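Local coordinates for protein peptidase, M20/M25/M40 family (Staphylococcus aureus, PDB 4EWT) that probably hydrolyses amide bonds of N-acylated amino acids or related compounds, as a metal-dependent amidohydrolase of the M20/M25/M40 peptidase family with two bound manganese ions, at residues A[170-182]-A[302-315]. Numbering follows the deposited sequence.
Sequences KTGKVYYRPGYVQ and NDPEFTEYVAKTLK
Asn302 meets residues 177-179 with three hydrogen bonds. Its backbone pairs with Gly179 in both directions: Gly179 N gives to Asn302 O at 2.6 Å, while Asn302 N gives to Gly179 O at 2.7 Å. This reciprocal exchange defines a hydrogen-bonded antiparallel pair. Asn302 ND2 gives to Arg177 O at 2.9 Å; the acceptor lies almost in the amide plane and the N-H...O angle is 159°. Asn302 OD1 accepts from Phe346 N of strand 344-350, so both ends of the amide are satisfied and its flip is fixed, and Val181 CG1 packs against Asn302 ND2 at 3.6 Å. Residues 177-178 link strand 173-176 of the mixed sheet of the catalytic domain to strand 179-193 of the antiparallel sheet, and the 304-315 part of the helix runs back along strand 173-176, their axes 9.7 Å apart at closest and 160° between directions. Asp303 is the helix N-cap: Asp303 OD1 accepts from Phe306 N, and Asp303 O takes both Thr307 N and Thr307 OG1. With CG set between the backbone N and the carbonyl carbon (chi1 79°), Tyr176 lays one ring face on Ala311 CB, 3.5 Å from the ring centroid, a CH-pi contact. Glu308 OE1 lies at the ring edge, and Tyr176 OH receives a weak bond from Lys315 NZ at 3.5 Å.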
ATOM      1  N   LYS A 170     -34.038  -8.140 -21.929  1.00 52.19           N
ATOM      2  CA  LYS A 170     -35.444  -8.519 -22.056  1.00 54.21           C
ATOM      3  C   LYS A 170     -35.824  -8.949 -23.466  1.00 54.97           C
ATOM      4  O   LYS A 170     -35.628  -8.205 -24.429  1.00 54.85           O
ATOM      5  CB  LYS A 170     -36.337  -7.364 -21.599  1.00 55.02           C
ATOM      6  CG  LYS A 170     -37.771  -7.770 -21.250  1.00 58.44           C
ATOM      7  CD  LYS A 170     -38.260  -7.006 -20.019  1.00 60.58           C
ATOM      8  CE  LYS A 170     -37.458  -7.406 -18.774  1.00 60.46           C
ATOM      9  NZ  LYS A 170     -37.422  -6.333 -17.742  1.00 61.32           N
ATOM     10  N   THR A 171     -36.362 -10.163 -23.567  1.00 56.08           N
ATOM     11  CA  THR A 171     -36.889 -10.700 -24.816  1.00 57.06           C
ATOM     12  C   THR A 171     -38.075  -9.859 -25.280  1.00 58.24           C
ATOM     13  O   THR A 171     -38.829  -9.327 -24.462  1.00 59.14           O
ATOM     14  CB  THR A 171     -37.315 -12.176 -24.649  1.00 58.22           C
ATOM     15  OG1 THR A 171     -36.248 -12.916 -24.044  1.00 57.46           O
ATOM     16  CG2 THR A 171     -37.647 -12.808 -25.992  1.00 59.11           C
ATOM     17  N   GLY A 172     -38.219  -9.728 -26.595  1.00 58.39           N
ATOM     18  CA  GLY A 172     -39.274  -8.917 -27.179  1.00 59.10           C
ATOM     19  C   GLY A 172     -38.760  -7.667 -27.865  1.00 58.05           C
ATOM     20  O   GLY A 172     -39.546  -6.888 -28.410  1.00 58.98           O
ATOM     21  N   LYS A 173     -37.442  -7.466 -27.832  1.00 56.08           N
ATOM     22  CA  LYS A 173     -36.817  -6.341 -28.540  1.00 55.03           C
ATOM     23  C   LYS A 173     -35.332  -6.509 -28.871  1.00 52.57           C
ATOM     24  O   LYS A 173     -34.665  -7.404 -28.360  1.00 51.76           O
ATOM     25  CB  LYS A 173     -37.063  -5.003 -27.823  1.00 55.26           C
ATOM     26  CG  LYS A 173     -36.964  -5.024 -26.322  1.00 55.76           C
ATOM     27  CD  LYS A 173     -37.633  -3.780 -25.762  1.00 58.42           C
ATOM     28  CE  LYS A 173     -37.826  -3.882 -24.259  1.00 59.23           C
ATOM     29  NZ  LYS A 173     -38.895  -2.949 -23.813  1.00 61.28           N
ATOM     30  N   VAL A 174     -34.851  -5.641 -29.757  1.00 51.48           N
ATOM     31  CA  VAL A 174     -33.452  -5.596 -30.171  1.00 49.37           C
ATOM     32  C   VAL A 174     -32.804  -4.306 -29.686  1.00 47.88           C
ATOM     33  O   VAL A 174     -33.471  -3.272 -29.576  1.00 48.30           O
ATOM     34  CB  VAL A 174     -33.275  -5.723 -31.714  1.00 50.03           C
ATOM     35  CG1 VAL A 174     -33.583  -7.136 -32.179  1.00 50.00           C
ATOM     36  CG2 VAL A 174     -34.131  -4.707 -32.459  1.00 50.92           C
ATOM     37  N   TYR A 175     -31.501  -4.375 -29.417  1.00 45.63           N
ATOM     38  CA  TYR A 175     -30.769  -3.282 -28.781  1.00 43.79           C
ATOM     39  C   TYR A 175     -29.543  -2.848 -29.582  1.00 42.43           C
ATOM     40  O   TYR A 175     -28.883  -3.671 -30.233  1.00 41.97           O
ATOM     41  CB  TYR A 175     -30.366  -3.680 -27.359  1.00 43.00           C
ATOM     42  CG  TYR A 175     -31.517  -4.192 -26.513  1.00 43.84           C
ATOM     43  CD1 TYR A 175     -32.310  -3.317 -25.764  1.00 44.83           C
ATOM     44  CD2 TYR A 175     -31.809  -5.553 -26.457  1.00 44.63           C
ATOM     45  CE1 TYR A 175     -33.366  -3.793 -24.980  1.00 46.01           C
ATOM     46  CE2 TYR A 175     -32.862  -6.037 -25.687  1.00 45.87           C
ATOM     47  CZ  TYR A 175     -33.636  -5.155 -24.951  1.00 46.91           C
ATOM     48  OH  TYR A 175     -34.678  -5.648 -24.188  1.00 47.46           O
ATOM     49  N   TYR A 176     -29.251  -1.550 -29.523  1.00 41.24           N
ATOM     50  CA  TYR A 176     -28.179  -0.938 -30.308  1.00 40.28           C
ATOM     51  C   TYR A 176     -27.489   0.231 -29.587  1.00 39.01           C
ATOM     52  O   TYR A 176     -28.057   0.828 -28.668  1.00 39.28           O
ATOM     53  CB  TYR A 176     -28.721  -0.453 -31.656  1.00 41.24           C
ATOM     54  CG  TYR A 176     -29.465   0.873 -31.607  1.00 42.54           C
ATOM     55  CD1 TYR A 176     -28.840   2.062 -31.993  1.00 42.09           C
ATOM     56  CD2 TYR A 176     -30.797   0.935 -31.186  1.00 43.65           C
ATOM     57  CE1 TYR A 176     -29.526   3.286 -31.958  1.00 42.92           C
ATOM     58  CE2 TYR A 176     -31.490   2.153 -31.147  1.00 44.52           C
ATOM     59  CZ  TYR A 176     -30.852   3.323 -31.534  1.00 44.26           C
ATOM     60  OH  TYR A 176     -31.540   4.524 -31.499  1.00 44.76           O
ATOM     61  N   ARG A 177     -26.316   0.598 -30.076  1.00 37.84           N
ATOM     62  CA  ARG A 177     -25.535   1.714 -29.595  1.00 36.76           C
ATOM     63  C   ARG A 177     -24.396   2.060 -30.544  1.00 36.29           C
ATOM     64  O   ARG A 177     -23.585   1.247 -30.827  1.00 35.70           O
ATOM     65  CB  ARG A 177     -24.981   1.408 -28.213  1.00 35.65           C
ATOM     66  CG  ARG A 177     -24.095   2.471 -27.704  1.00 34.81           C
ATOM     67  CD  ARG A 177     -23.581   2.164 -26.381  1.00 34.70           C
ATOM     68  NE  ARG A 177     -23.560   3.355 -25.592  1.00 34.72           N
ATOM     69  CZ  ARG A 177     -22.564   4.202 -25.609  1.00 33.57           C
ATOM     70  NH1 ARG A 177     -21.501   3.979 -26.351  1.00 32.56           N
ATOM     71  NH2 ARG A 177     -22.638   5.267 -24.864  1.00 35.16           N
ATOM     72  N   PRO A 178     -24.349   3.278 -31.041  1.00 36.09           N
ATOM     73  CA  PRO A 178     -23.247   3.666 -31.928  1.00 35.43           C
ATOM     74  C   PRO A 178     -21.973   3.883 -31.122  1.00 33.80           C
ATOM     75  O   PRO A 178     -22.033   4.031 -29.898  1.00 33.05           O
ATOM     76  CB  PRO A 178     -23.721   4.995 -32.533  1.00 36.40           C
ATOM     77  CG  PRO A 178     -24.648   5.569 -31.507  1.00 36.53           C
ATOM     78  CD  PRO A 178     -25.321   4.378 -30.848  1.00 37.01           C
ATOM     79  N   GLY A 179     -20.831   3.893 -31.801  1.00 32.94           N
ATOM     80  CA  GLY A 179     -19.556   4.095 -31.136  1.00 30.90           C
ATOM     81  C   GLY A 179     -19.119   2.839 -30.402  1.00 29.71           C
ATOM     82  O   GLY A 179     -19.591   1.735 -30.705  1.00 28.97           O
ATOM     83  N   TYR A 180     -18.235   3.021 -29.418  1.00 27.89           N
ATOM     84  CA  TYR A 180     -17.675   1.908 -28.650  1.00 26.83           C
ATOM     85  C   TYR A 180     -18.716   1.202 -27.786  1.00 26.54           C
ATOM     86  O   TYR A 180     -19.358   1.819 -26.939  1.00 26.39           O
ATOM     87  CB  TYR A 180     -16.536   2.400 -27.769  1.00 25.77           C
ATOM     88  CG  TYR A 180     -15.276   2.774 -28.512  1.00 25.47           C
ATOM     89  CD1 TYR A 180     -14.411   1.794 -28.996  1.00 26.35           C
ATOM     90  CD2 TYR A 180     -14.940   4.108 -28.714  1.00 25.92           C
ATOM     91  CE1 TYR A 180     -13.232   2.140 -29.667  1.00 25.91           C
ATOM     92  CE2 TYR A 180     -13.769   4.461 -29.372  1.00 26.44           C
ATOM     93  CZ  TYR A 180     -12.921   3.473 -29.836  1.00 27.17           C
ATOM     94  OH  TYR A 180     -11.764   3.825 -30.485  1.00 31.52           O
ATOM     95  N   VAL A 181     -18.862  -0.102 -27.991  1.00 26.16           N
ATOM     96  CA  VAL A 181     -19.983  -0.827 -27.390  1.00 26.08           C
ATOM     97  C   VAL A 181     -19.541  -2.037 -26.546  1.00 25.43           C
ATOM     98  O   VAL A 181     -20.280  -2.482 -25.668  1.00 25.67           O
ATOM     99  CB  VAL A 181     -21.046  -1.208 -28.464  1.00 27.10           C
ATOM    100  CG1 VAL A 181     -20.448  -2.134 -29.536  1.00 25.54           C
ATOM    101  CG2 VAL A 181     -22.285  -1.828 -27.822  1.00 27.34           C
ATOM    102  N   GLN A 182     -18.348  -2.562 -26.828  1.00 24.67           N
ATOM    103  CA  GLN A 182     -17.744  -3.644 -26.033  1.00 23.79           C
ATOM    104  C   GLN A 182     -16.250  -3.409 -25.873  1.00 22.46           C
ATOM    105  O   GLN A 182     -15.612  -2.853 -26.753  1.00 22.11           O
ATOM    106  CB  GLN A 182     -18.056  -5.027 -26.626  1.00 24.54           C
ATOM    107  CG  GLN A 182     -19.519  -5.379 -26.394  1.00 27.00           C
ATOM    108  CD  GLN A 182     -19.932  -6.791 -26.743  1.00 29.12           C
ATOM    109  OE1 GLN A 182     -20.989  -6.985 -27.325  1.00 31.34           O
ATOM    110  NE2 GLN A 182     -19.141  -7.777 -26.349  1.00 29.31           N
ATOM    111  N   ASN A 302     -18.991   0.426 -32.944  1.00 26.29           N
ATOM    112  CA  ASN A 302     -20.115   0.481 -33.851  1.00 28.09           C
ATOM    113  C   ASN A 302     -20.071   1.779 -34.641  1.00 29.66           C
ATOM    114  O   ASN A 302     -20.236   2.862 -34.073  1.00 30.19           O
ATOM    115  CB  ASN A 302     -21.440   0.337 -33.107  1.00 27.66           C
ATOM    116  CG  ASN A 302     -21.825  -1.113 -32.876  1.00 27.62           C
ATOM    117  OD1 ASN A 302     -21.214  -2.031 -33.419  1.00 26.86           O
ATOM    118  ND2 ASN A 302     -22.839  -1.323 -32.063  1.00 27.16           N
ATOM    119  N   ASP A 303     -19.814   1.660 -35.940  1.00 31.17           N
ATOM    120  CA  ASP A 303     -19.827   2.807 -36.844  1.00 32.85           C
ATOM    121  C   ASP A 303     -21.124   3.599 -36.668  1.00 34.05           C
ATOM    122  O   ASP A 303     -22.202   3.043 -36.829  1.00 34.51           O
ATOM    123  CB  ASP A 303     -19.673   2.367 -38.292  1.00 33.54           C
ATOM    124  CG  ASP A 303     -19.696   3.546 -39.260  1.00 35.50           C
ATOM    125  OD1 ASP A 303     -20.682   3.679 -40.015  1.00 35.81           O
ATOM    126  OD2 ASP A 303     -18.744   4.354 -39.235  1.00 35.34           O
ATOM    127  N   PRO A 304     -21.016   4.893 -36.301  1.00 34.84           N
ATOM    128  CA  PRO A 304     -22.202   5.710 -36.005  1.00 36.04           C
ATOM    129  C   PRO A 304     -23.191   5.843 -37.175  1.00 37.93           C
ATOM    130  O   PRO A 304     -24.392   5.718 -36.954  1.00 38.30           O
ATOM    131  CB  PRO A 304     -21.601   7.066 -35.620  1.00 35.64           C
ATOM    132  CG  PRO A 304     -20.270   6.714 -35.051  1.00 34.46           C
ATOM    133  CD  PRO A 304     -19.774   5.617 -35.964  1.00 34.16           C
ATOM    134  N   GLU A 305     -22.691   6.083 -38.390  1.00 39.59           N
ATOM    135  CA  GLU A 305     -23.542   6.191 -39.595  1.00 42.03           C
ATOM    136  C   GLU A 305     -24.323   4.900 -39.838  1.00 42.16           C
ATOM    137  O   GLU A 305     -25.553   4.913 -39.940  1.00 42.90           O
ATOM    138  CB  GLU A 305     -22.713   6.513 -40.852  1.00 43.03           C
ATOM    139  CG  GLU A 305     -22.097   7.905 -40.895  1.00 45.54           C
ATOM    140  CD  GLU A 305     -21.092   8.066 -42.031  1.00 48.40           C
ATOM    141  OE1 GLU A 305     -19.885   8.238 -41.729  1.00 48.49           O
ATOM    142  OE2 GLU A 305     -21.504   8.015 -43.217  1.00 49.97           O
ATOM    143  N   PHE A 306     -23.599   3.787 -39.921  1.00 41.47           N
ATOM    144  CA  PHE A 306     -24.224   2.504 -40.224  1.00 41.65           C
ATOM    145  C   PHE A 306     -25.156   2.047 -39.104  1.00 40.79           C
ATOM    146  O   PHE A 306     -26.273   1.620 -39.383  1.00 41.52           O
ATOM    147  CB  PHE A 306     -23.171   1.439 -40.558  1.00 41.32           C
ATOM    148  CG  PHE A 306     -23.753   0.116 -40.984  1.00 41.72           C
ATOM    149  CD1 PHE A 306     -24.588   0.029 -42.090  1.00 43.33           C
ATOM    150  CD2 PHE A 306     -23.449  -1.043 -40.283  1.00 40.85           C
ATOM    151  CE1 PHE A 306     -25.123  -1.187 -42.489  1.00 43.92           C
ATOM    152  CE2 PHE A 306     -23.976  -2.268 -40.673  1.00 42.04           C
ATOM    153  CZ  PHE A 306     -24.816  -2.342 -41.778  1.00 43.09           C
ATOM    154  N   THR A 307     -24.719   2.168 -37.851  1.00 39.17           N
ATOM    155  CA  THR A 307     -25.532   1.735 -36.705  1.00 38.39           C
ATOM    156  C   THR A 307     -26.839   2.498 -36.619  1.00 39.96           C
ATOM    157  O   THR A 307     -27.877   1.906 -36.322  1.00 40.52           O
ATOM    158  CB  THR A 307     -24.786   1.862 -35.359  1.00 36.68           C
ATOM    159  OG1 THR A 307     -23.573   1.112 -35.413  1.00 34.28           O
ATOM    160  CG2 THR A 307     -25.642   1.342 -34.203  1.00 35.44           C
ATOM    161  N   GLU A 308     -26.794   3.806 -36.870  1.00 41.01           N
ATOM    162  CA  GLU A 308     -28.017   4.611 -36.849  1.00 42.86           C
ATOM    163  C   GLU A 308     -28.919   4.253 -38.016  1.00 44.11           C
ATOM    164  O   GLU A 308     -30.143   4.174 -37.860  1.00 45.15           O
ATOM    165  CB  GLU A 308     -27.719   6.114 -36.844  1.00 43.71           C
ATOM    166  CG  GLU A 308     -28.715   6.917 -36.005  1.00 46.33           C
ATOM    167  CD  GLU A 308     -28.566   6.656 -34.505  1.00 47.06           C
ATOM    168  OE1 GLU A 308     -29.566   6.281 -33.847  1.00 48.19           O
ATOM    169  OE2 GLU A 308     -27.443   6.817 -33.982  1.00 47.22           O
ATOM    170  N   TYR A 309     -28.319   4.027 -39.182  1.00 44.17           N
ATOM    171  CA  TYR A 309     -29.066   3.501 -40.313  1.00 45.36           C
ATOM    172  C   TYR A 309     -29.806   2.219 -39.921  1.00 45.45           C
ATOM    173  O   TYR A 309     -30.977   2.057 -40.249  1.00 46.84           O
ATOM    174  CB  TYR A 309     -28.151   3.251 -41.521  1.00 45.61           C
ATOM    175  CG  TYR A 309     -28.786   2.347 -42.546  1.00 46.70           C
ATOM    176  CD1 TYR A 309     -29.651   2.862 -43.510  1.00 47.67           C
ATOM    177  CD2 TYR A 309     -28.548   0.973 -42.535  1.00 45.85           C
ATOM    178  CE1 TYR A 309     -30.250   2.040 -44.438  1.00 49.40           C
ATOM    179  CE2 TYR A 309     -29.145   0.137 -43.463  1.00 46.85           C
ATOM    180  CZ  TYR A 309     -29.993   0.683 -44.410  1.00 48.76           C
ATOM    181  OH  TYR A 309     -30.597  -0.124 -45.330  1.00 50.77           O
ATOM    182  N   VAL A 310     -29.119   1.318 -39.211  1.00 44.02           N
ATOM    183  CA  VAL A 310     -29.699   0.029 -38.822  1.00 44.02           C
ATOM    184  C   VAL A 310     -30.915   0.207 -37.909  1.00 44.68           C
ATOM    185  O   VAL A 310     -31.961  -0.411 -38.125  1.00 45.68           O
ATOM    186  CB  VAL A 310     -28.641  -0.919 -38.181  1.00 42.31           C
ATOM    187  CG1 VAL A 310     -29.307  -2.086 -37.462  1.00 41.94           C
ATOM    188  CG2 VAL A 310     -27.667  -1.423 -39.238  1.00 41.52           C
ATOM    189  N   ALA A 311     -30.771   1.064 -36.905  1.00 44.37           N
ATOM    190  CA  ALA A 311     -31.854   1.369 -35.982  1.00 45.39           C
ATOM    191  C   ALA A 311     -33.012   2.110 -36.658  1.00 47.59           C
ATOM    192  O   ALA A 311     -34.173   1.917 -36.288  1.00 48.23           O
ATOM    193  CB  ALA A 311     -31.330   2.171 -34.825  1.00 44.43           C
ATOM    194  N   LYS A 312     -32.688   2.960 -37.635  1.00 48.74           N
ATOM    195  CA  LYS A 312     -33.696   3.724 -38.369  1.00 50.97           C
ATOM    196  C   LYS A 312     -34.525   2.764 -39.217  1.00 52.55           C
ATOM    197  O   LYS A 312     -35.759   2.804 -39.196  1.00 53.75           O
ATOM    198  CB  LYS A 312     -33.034   4.802 -39.245  1.00 51.37           C
ATOM    199  CG  LYS A 312     -33.982   5.531 -40.206  1.00 53.73           C
ATOM    200  CD  LYS A 312     -33.267   6.613 -41.014  1.00 55.03           C
ATOM    201  CE  LYS A 312     -34.259   7.415 -41.847  1.00 58.94           C
ATOM    202  NZ  LYS A 312     -33.626   8.562 -42.566  1.00 60.83           N
ATOM    203  N   THR A 313     -33.829   1.891 -39.942  1.00 52.62           N
ATOM    204  CA  THR A 313     -34.453   0.900 -40.811  1.00 54.01           C
ATOM    205  C   THR A 313     -35.389  -0.023 -40.026  1.00 54.49           C
ATOM    206  O   THR A 313     -36.509  -0.288 -40.456  1.00 55.79           O
ATOM    207  CB  THR A 313     -33.378   0.067 -41.547  1.00 53.56           C
ATOM    208  OG1 THR A 313     -32.513   0.938 -42.289  1.00 53.41           O
ATOM    209  CG2 THR A 313     -34.007  -0.926 -42.486  1.00 54.54           C
ATOM    210  N   LEU A 314     -34.935  -0.491 -38.865  1.00 53.55           N
ATOM    211  CA  LEU A 314     -35.710  -1.445 -38.071  1.00 54.33           C
ATOM    212  C   LEU A 314     -36.949  -0.827 -37.426  1.00 55.95           C
ATOM    213  O   LEU A 314     -37.966  -1.499 -37.271  1.00 57.26           O
ATOM    214  CB  LEU A 314     -34.837  -2.119 -37.011  1.00 52.48           C
ATOM    215  CG  LEU A 314     -33.757  -3.091 -37.491  1.00 51.51           C
ATOM    216  CD1 LEU A 314     -32.819  -3.450 -36.342  1.00 50.27           C
ATOM    217  CD2 LEU A 314     -34.370  -4.342 -38.100  1.00 52.30           C
ATOM    218  N   LYS A 315     -36.855   0.446 -37.049  1.00 56.36           N
ATOM    219  CA  LYS A 315     -37.985   1.153 -36.452  1.00 57.80           C
ATOM    220  C   LYS A 315     -39.043   1.477 -37.505  1.00 60.10           C
ATOM    221  O   LYS A 315     -40.239   1.459 -37.218  1.00 61.43           O
ATOM    222  CB  LYS A 315     -37.514   2.417 -35.719  1.00 56.93           C
ATOM    223  CG  LYS A 315     -36.971   2.145 -34.312  1.00 55.59           C
ATOM    224  CD  LYS A 315     -36.550   3.419 -33.578  1.00 54.51           C
ATOM    225  CE  LYS A 315     -35.040   3.640 -33.626  1.00 53.04           C
ATOM    226  NZ  LYS A 315     -34.616   4.950 -33.042  1.00 51.52           N
TER